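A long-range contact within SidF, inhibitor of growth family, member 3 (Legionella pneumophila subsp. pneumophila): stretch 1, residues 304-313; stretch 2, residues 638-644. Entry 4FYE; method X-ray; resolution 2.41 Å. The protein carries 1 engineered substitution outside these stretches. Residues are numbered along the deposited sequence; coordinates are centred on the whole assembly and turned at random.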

# COMPACT_ATOMS: atom_id res chain seq x y z
N THR A 304 -0.85 4.60 12.88
CA THR A 304 -0.20 5.16 11.68
C THR A 304 -1.21 6.03 10.91
O THR A 304 -0.82 7.06 10.40
CB THR A 304 0.37 4.01 10.83
OG1 THR A 304 1.21 3.22 11.67
CG2 THR A 304 1.19 4.47 9.57
N LEU A 305 -2.51 5.68 10.84
CA LEU A 305 -3.37 6.59 10.13
C LEU A 305 -3.53 7.92 10.85
O LEU A 305 -3.59 9.00 10.23
CB LEU A 305 -4.70 5.97 9.89
CG LEU A 305 -4.83 4.67 9.10
CD1 LEU A 305 -6.06 4.74 8.26
CD2 LEU A 305 -3.71 4.20 8.20
N ALA A 306 -3.55 7.90 12.18
CA ALA A 306 -3.72 9.15 12.93
C ALA A 306 -2.52 10.06 12.73
O ALA A 306 -2.68 11.26 12.64
CB ALA A 306 -3.90 8.86 14.41
N GLN A 307 -1.31 9.49 12.68
CA GLN A 307 -0.06 10.27 12.43
C GLN A 307 -0.13 10.86 11.03
O GLN A 307 0.28 11.99 10.85
CB GLN A 307 1.27 9.43 12.60
CG GLN A 307 2.56 10.26 12.90
CD GLN A 307 2.66 10.79 14.35
OE1 GLN A 307 2.53 10.05 15.34
NE2 GLN A 307 2.94 12.08 14.50
N ARG A 308 -0.60 10.09 10.02
CA ARG A 308 -0.68 10.66 8.66
C ARG A 308 -1.62 11.92 8.75
O ARG A 308 -1.32 12.98 8.21
CB ARG A 308 -1.21 9.63 7.62
CG ARG A 308 -1.67 10.29 6.30
CD ARG A 308 -1.93 9.33 5.05
NE ARG A 308 -3.31 9.38 5.02
CZ ARG A 308 -4.12 9.93 4.17
NH1 ARG A 308 -3.82 10.30 2.92
NH2 ARG A 308 -5.35 9.88 4.59
N GLN A 309 -2.71 11.81 9.51
CA GLN A 309 -3.67 12.85 9.57
C GLN A 309 -3.01 14.09 10.18
O GLN A 309 -3.22 15.17 9.67
CB GLN A 309 -4.88 12.38 10.37
CG GLN A 309 -6.08 13.30 10.32
CD GLN A 309 -7.33 12.66 10.91
OE1 GLN A 309 -7.71 12.98 12.02
NE2 GLN A 309 -7.93 11.72 10.17
N ILE A 310 -2.19 13.94 11.22
CA ILE A 310 -1.46 15.07 11.77
C ILE A 310 -0.45 15.68 10.71
O ILE A 310 -0.34 16.94 10.58
CB ILE A 310 -0.74 14.71 13.10
CG1 ILE A 310 -1.64 14.85 14.35
CG2 ILE A 310 0.37 15.72 13.40
CD1 ILE A 310 -2.90 14.06 14.40
N ASP A 311 0.27 14.82 9.97
CA ASP A 311 1.22 15.23 8.92
C ASP A 311 0.55 16.10 7.87
O ASP A 311 1.20 16.92 7.22
CB ASP A 311 1.68 14.01 8.08
CG ASP A 311 2.55 13.08 8.84
OD1 ASP A 311 2.81 13.40 10.05
OD2 ASP A 311 2.96 12.03 8.22
N ARG A 312 -0.71 15.78 7.57
CA ARG A 312 -1.42 16.49 6.55
C ARG A 312 -1.96 17.83 7.06
O ARG A 312 -2.58 18.54 6.32
CB ARG A 312 -2.54 15.63 5.97
CG ARG A 312 -1.91 14.57 5.07
CD ARG A 312 -2.72 13.32 4.74
NE ARG A 312 -4.08 13.55 4.27
CZ ARG A 312 -4.32 14.05 3.07
NH1 ARG A 312 -3.29 14.34 2.29
NH2 ARG A 312 -5.55 14.20 2.64
N MET A 313 -1.71 18.17 8.32
CA MET A 313 -2.04 19.54 8.75
C MET A 313 -0.88 20.52 8.83
O MET A 313 0.21 20.22 9.38
CB MET A 313 -2.79 19.50 10.06
CG MET A 313 -4.09 18.72 9.83
SD MET A 313 -5.23 18.72 11.19
CE MET A 313 -4.28 17.72 12.27
N LEU A 638 -13.01 10.63 -0.98
CA LEU A 638 -13.73 10.87 0.28
C LEU A 638 -12.76 11.17 1.37
O LEU A 638 -13.12 11.19 2.53
CB LEU A 638 -14.51 9.64 0.68
CG LEU A 638 -15.61 9.40 -0.34
CD1 LEU A 638 -16.26 8.04 -0.14
CD2 LEU A 638 -16.61 10.53 -0.22
N ASP A 639 -11.49 11.29 1.00
CA ASP A 639 -10.42 11.58 1.93
C ASP A 639 -10.22 10.55 3.05
O ASP A 639 -9.94 10.94 4.19
CB ASP A 639 -10.60 13.00 2.52
CG ASP A 639 -9.34 13.48 3.23
OD1 ASP A 639 -8.17 13.26 2.75
OD2 ASP A 639 -9.52 14.06 4.30
N TYR A 640 -10.40 9.27 2.74
CA TYR A 640 -9.96 8.15 3.60
C TYR A 640 -8.46 7.85 3.42
O TYR A 640 -7.83 8.35 2.49
CB TYR A 640 -10.76 6.87 3.28
CG TYR A 640 -12.24 7.06 3.40
CD1 TYR A 640 -12.76 8.12 4.14
CD2 TYR A 640 -13.14 6.16 2.82
CE1 TYR A 640 -14.16 8.32 4.27
CE2 TYR A 640 -14.54 6.35 2.92
CZ TYR A 640 -15.05 7.40 3.67
OH TYR A 640 -16.42 7.59 3.80
N ALA A 641 -7.88 7.10 4.35
CA ALA A 641 -6.55 6.60 4.18
C ALA A 641 -6.64 5.25 3.39
O ALA A 641 -7.15 4.28 3.94
CB ALA A 641 -5.94 6.38 5.53
N ASN A 642 -6.18 5.18 2.13
CA ASN A 642 -6.26 3.91 1.38
C ASN A 642 -5.02 2.98 1.60
O ASN A 642 -3.87 3.32 1.22
CB ASN A 642 -6.55 4.18 -0.12
CG ASN A 642 -6.31 2.94 -1.01
OD1 ASN A 642 -5.36 2.93 -1.81
ND2 ASN A 642 -7.09 1.88 -0.83
N THR A 643 -5.24 1.84 2.27
CA THR A 643 -4.23 0.75 2.43
C THR A 643 -4.53 -0.37 1.38
O THR A 643 -5.67 -0.57 0.98
CB THR A 643 -4.32 0.11 3.84
OG1 THR A 643 -5.68 -0.38 4.05
CG2 THR A 643 -4.04 1.17 4.97
N LYS A 644 -3.50 -1.11 0.98
CA LYS A 644 -3.56 -2.01 -0.14
C LYS A 644 -2.40 -3.01 -0.10
O LYS A 644 -1.30 -2.73 0.42
CB LYS A 644 -3.61 -1.27 -1.51
CG LYS A 644 -2.62 -0.18 -1.63
CD LYS A 644 -2.94 0.65 -2.88
CE LYS A 644 -2.22 1.99 -2.88
NZ LYS A 644 -2.82 2.80 -1.76
O HOH W 1 -6.83 10.78 2.42

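The contact is small, burying 259 Å² over both sides, and rests on three helix-side residues spaced 3 or 4 apart, Leu-305, Arg-308 and Arg-312, whose CA-to-CB bonds all point toward the second stretch. The backbones come nearest where the CA atoms of Leu-305 and Ala-641 lie 6.7 Å apart. There Leu-305 CD1 meets Ala-641 CB at 3.2 Å, a tight apolar contact that the short alanine side chain, itself directed at the helix, accommodates. Leu-305 has chi1 in m, but its chi2 of -142° falls between wells; CD2 reaches only 4.4 Å from Thr-643 CG2.

Arg-308 is extended through chi1 and chi2 (both t), then turns at chi3 (107°, off-rotamer). This lays one face of its guanidinium over Ala-641, with NH2 3.5 Å from CA. Its polar link is indirect: water 1 accepts from Arg-308 NH2 (2.8 Å) and donates to Tyr-640 O (2.6 Å) and Asp-639 OD1 (2.8 Å).

Arg-312, just beyond the helix, combines m, t and p for chi1 to chi3. Its NH2 donates to Asp-639 OD1 at 2.8 Å (N-H...O angle 131°), forming a salt bridge at the guanidinium edge. The CA-to-CB bond of Asp-639 points sideways, yet with chi1 t its carboxylate comes nearer, so OD1 serves both Arg-312 and the water.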